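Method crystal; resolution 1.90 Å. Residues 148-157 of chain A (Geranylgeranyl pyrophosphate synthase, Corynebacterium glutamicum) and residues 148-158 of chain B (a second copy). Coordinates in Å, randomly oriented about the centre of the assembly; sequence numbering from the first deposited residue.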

# COMPACT_ATOMS: atom_id res chain seq x y z
N SER A 148 9.06 6.64 -6.30
CA SER A 148 8.35 5.46 -6.84
C SER A 148 7.68 4.65 -5.73
O SER A 148 6.54 4.19 -5.89
CB SER A 148 9.29 4.52 -7.62
OG SER A 148 9.76 5.13 -8.79
N ILE A 149 8.39 4.43 -4.63
CA ILE A 149 7.80 3.66 -3.54
C ILE A 149 6.54 4.38 -3.05
O ILE A 149 5.47 3.75 -2.91
CB ILE A 149 8.80 3.42 -2.38
CG1 ILE A 149 9.89 2.43 -2.82
CG2 ILE A 149 8.09 2.82 -1.18
CD1 ILE A 149 11.00 2.32 -1.83
N LEU A 150 6.65 5.70 -2.85
CA LEU A 150 5.54 6.46 -2.24
C LEU A 150 4.40 6.64 -3.26
O LEU A 150 3.22 6.62 -2.88
CB LEU A 150 6.01 7.81 -1.69
CG LEU A 150 7.02 7.72 -0.56
CD1 LEU A 150 7.58 9.09 -0.27
CD2 LEU A 150 6.31 7.15 0.69
N ALA A 151 4.75 6.78 -4.54
CA ALA A 151 3.71 6.90 -5.58
C ALA A 151 2.89 5.63 -5.64
O ALA A 151 1.66 5.66 -5.75
CB ALA A 151 4.32 7.19 -6.97
N GLY A 152 3.59 4.51 -5.56
CA GLY A 152 2.92 3.19 -5.52
C GLY A 152 2.03 3.10 -4.29
O GLY A 152 0.91 2.60 -4.37
N ASP A 153 2.51 3.59 -3.16
CA ASP A 153 1.69 3.53 -1.94
C ASP A 153 0.44 4.40 -2.08
O ASP A 153 -0.64 4.01 -1.64
CB ASP A 153 2.48 3.98 -0.71
CG ASP A 153 3.62 3.04 -0.33
OD1 ASP A 153 3.66 1.89 -0.82
OD2 ASP A 153 4.46 3.44 0.54
N MSE A 154 0.59 5.58 -2.70
CA MSE A 154 -0.56 6.43 -2.98
C MSE A 154 -1.59 5.71 -3.86
O MSE A 154 -2.79 5.79 -3.59
CB MSE A 154 -0.14 7.76 -3.62
CG MSE A 154 -1.27 8.78 -3.68
SE MSE A 154 -1.67 9.56 -1.93
CE MSE A 154 -0.20 10.88 -1.93
N ALA A 155 -1.11 5.01 -4.88
CA ALA A 155 -2.01 4.26 -5.77
C ALA A 155 -2.75 3.21 -4.96
O ALA A 155 -3.94 3.00 -5.17
CB ALA A 155 -1.23 3.61 -6.88
N LEU A 156 -2.07 2.55 -4.04
CA LEU A 156 -2.74 1.49 -3.28
C LEU A 156 -3.81 2.03 -2.33
O LEU A 156 -4.91 1.44 -2.24
CB LEU A 156 -1.69 0.60 -2.55
CG LEU A 156 -2.22 -0.60 -1.76
CD1 LEU A 156 -3.05 -1.57 -2.67
CD2 LEU A 156 -0.99 -1.36 -1.19
N VAL A 157 -3.53 3.14 -1.64
CA VAL A 157 -4.55 3.76 -0.80
C VAL A 157 -5.72 4.31 -1.64
O VAL A 157 -6.87 4.21 -1.24
CB VAL A 157 -4.01 4.82 0.27
CG1 VAL A 157 -2.96 4.17 1.19
CG2 VAL A 157 -3.51 6.04 -0.33
N SER B 148 11.21 -6.14 1.61
CA SER B 148 10.75 -4.99 2.42
C SER B 148 9.62 -4.22 1.73
O SER B 148 8.65 -3.82 2.38
CB SER B 148 11.89 -4.00 2.72
OG SER B 148 12.86 -4.57 3.56
N ILE B 149 9.77 -3.99 0.43
CA ILE B 149 8.72 -3.25 -0.28
C ILE B 149 7.41 -4.04 -0.18
O ILE B 149 6.36 -3.46 0.17
CB ILE B 149 9.10 -2.97 -1.77
CG1 ILE B 149 10.23 -1.93 -1.84
CG2 ILE B 149 7.91 -2.42 -2.52
CD1 ILE B 149 10.79 -1.78 -3.21
N LEU B 150 7.48 -5.35 -0.42
CA LEU B 150 6.25 -6.17 -0.49
C LEU B 150 5.69 -6.39 0.92
O LEU B 150 4.46 -6.43 1.10
CB LEU B 150 6.50 -7.50 -1.21
CG LEU B 150 6.91 -7.38 -2.66
CD1 LEU B 150 7.34 -8.72 -3.18
CD2 LEU B 150 5.69 -6.86 -3.47
N ALA B 151 6.58 -6.50 1.92
CA ALA B 151 6.10 -6.66 3.31
C ALA B 151 5.34 -5.43 3.74
O ALA B 151 4.28 -5.51 4.37
CB ALA B 151 7.27 -6.90 4.29
N GLY B 152 5.87 -4.27 3.37
CA GLY B 152 5.19 -2.99 3.64
C GLY B 152 3.85 -2.95 2.93
O GLY B 152 2.86 -2.51 3.50
N ASP B 153 3.80 -3.44 1.70
CA ASP B 153 2.53 -3.42 0.96
C ASP B 153 1.52 -4.35 1.63
O ASP B 153 0.34 -4.02 1.71
CB ASP B 153 2.73 -3.86 -0.49
CG ASP B 153 3.53 -2.86 -1.33
OD1 ASP B 153 3.73 -1.71 -0.89
OD2 ASP B 153 3.93 -3.23 -2.48
N MSE B 154 1.98 -5.51 2.10
CA MSE B 154 1.11 -6.42 2.85
C MSE B 154 0.53 -5.73 4.10
O MSE B 154 -0.66 -5.87 4.39
CB MSE B 154 1.83 -7.71 3.23
CG MSE B 154 0.89 -8.79 3.77
SE MSE B 154 -0.20 -9.61 2.37
CE MSE B 154 1.17 -10.85 1.70
N ALA B 155 1.38 -5.00 4.82
CA ALA B 155 0.93 -4.28 6.02
C ALA B 155 -0.14 -3.28 5.63
O ALA B 155 -1.13 -3.13 6.34
CB ALA B 155 2.09 -3.59 6.68
N LEU B 156 0.04 -2.60 4.51
CA LEU B 156 -0.95 -1.59 4.13
C LEU B 156 -2.30 -2.18 3.75
O LEU B 156 -3.35 -1.64 4.15
CB LEU B 156 -0.37 -0.65 3.03
CG LEU B 156 -1.25 0.52 2.57
CD1 LEU B 156 -1.63 1.46 3.75
CD2 LEU B 156 -0.43 1.32 1.51
N VAL B 157 -2.30 -3.28 2.99
CA VAL B 157 -3.56 -3.96 2.68
C VAL B 157 -4.21 -4.56 3.94
O VAL B 157 -5.42 -4.51 4.09
CB VAL B 157 -3.49 -5.01 1.47
CG1 VAL B 157 -2.99 -4.32 0.19
CG2 VAL B 157 -2.72 -6.19 1.77
N TRP B 158 -3.39 -5.02 4.87
CA TRP B 158 -3.97 -5.57 6.10
C TRP B 158 -4.51 -4.48 7.05
O TRP B 158 -5.42 -4.75 7.82
CB TRP B 158 -2.93 -6.44 6.82
CG TRP B 158 -2.81 -7.79 6.13
CD1 TRP B 158 -3.60 -8.27 5.11
CD2 TRP B 158 -1.88 -8.82 6.46
NE1 TRP B 158 -3.16 -9.56 4.74
CE2 TRP B 158 -2.13 -9.91 5.58
CE3 TRP B 158 -0.83 -8.92 7.40
CZ2 TRP B 158 -1.37 -11.08 5.63
CZ3 TRP B 158 -0.07 -10.09 7.44
CH2 TRP B 158 -0.35 -11.15 6.56

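Two aspartates face each other in the middle of an otherwise apolar contact between two helices: Asp153(A) OD1 lies 3.6 Å from Asp153(B) OD1, a close approach of like charges with no hydrogen bond between them. Each CA-to-CB bond points sideways, but chi1 in the m well brings the carboxylate nearer to the other helix. The second oxygen, OD2, is hydrogen-bonded elsewhere in the structure on both copies, so each acid is anchored outside this pairing while OD1 meets its counterpart.

The frame is simple. Two copies of one helix run nearly parallel, their axes crossing at -24° and approaching to 10.9 Å. Ile149(A) lies opposite Ile149(B) and Asp153(A) opposite Asp153(B), with CA atoms 7.7 Å apart between Ile149(A) and Ile149(B) and 7.6 Å between Asp153(A) and Asp153(B). One turn further on, by nearest CA, Leu156(A) is matched with Val157(B) and Val157(A) with Leu156(B). The i, i+4, i+7/i+8 spacing puts these positions along one side of each helix.

Leu156(A) and Leu156(B) do most of the apolar work. Each points toward the partner and has the largest covered area on its chain. The t, p rotamer brings CD2 to the centre of the cluster: Leu156(A) CD2 sits 3.8 Å from Leu156(B) CD2 and also 3.8 Å from Val157(B) CG1, and Val157(A) CG1 meets Leu156(B) CD2 at the same distance. Leu156(B) CD2 also rests 4.1 Å from Asp153(A) O, and Leu156(A) CD2 4.2 Å from Asp153(B) O. At the other end, Ile149(A) CD1 touches Ile149(B) CG1 more loosely, at 4.3 Å.

No hydrogen bond crosses between the stretches. Within each stretch, backbone hydrogen bonds join residues four apart, as in Val157(A) N to Asp153(A) O at 3.0 Å. The rule to read here is a buried acid pair, held from elsewhere, between two apolar layers.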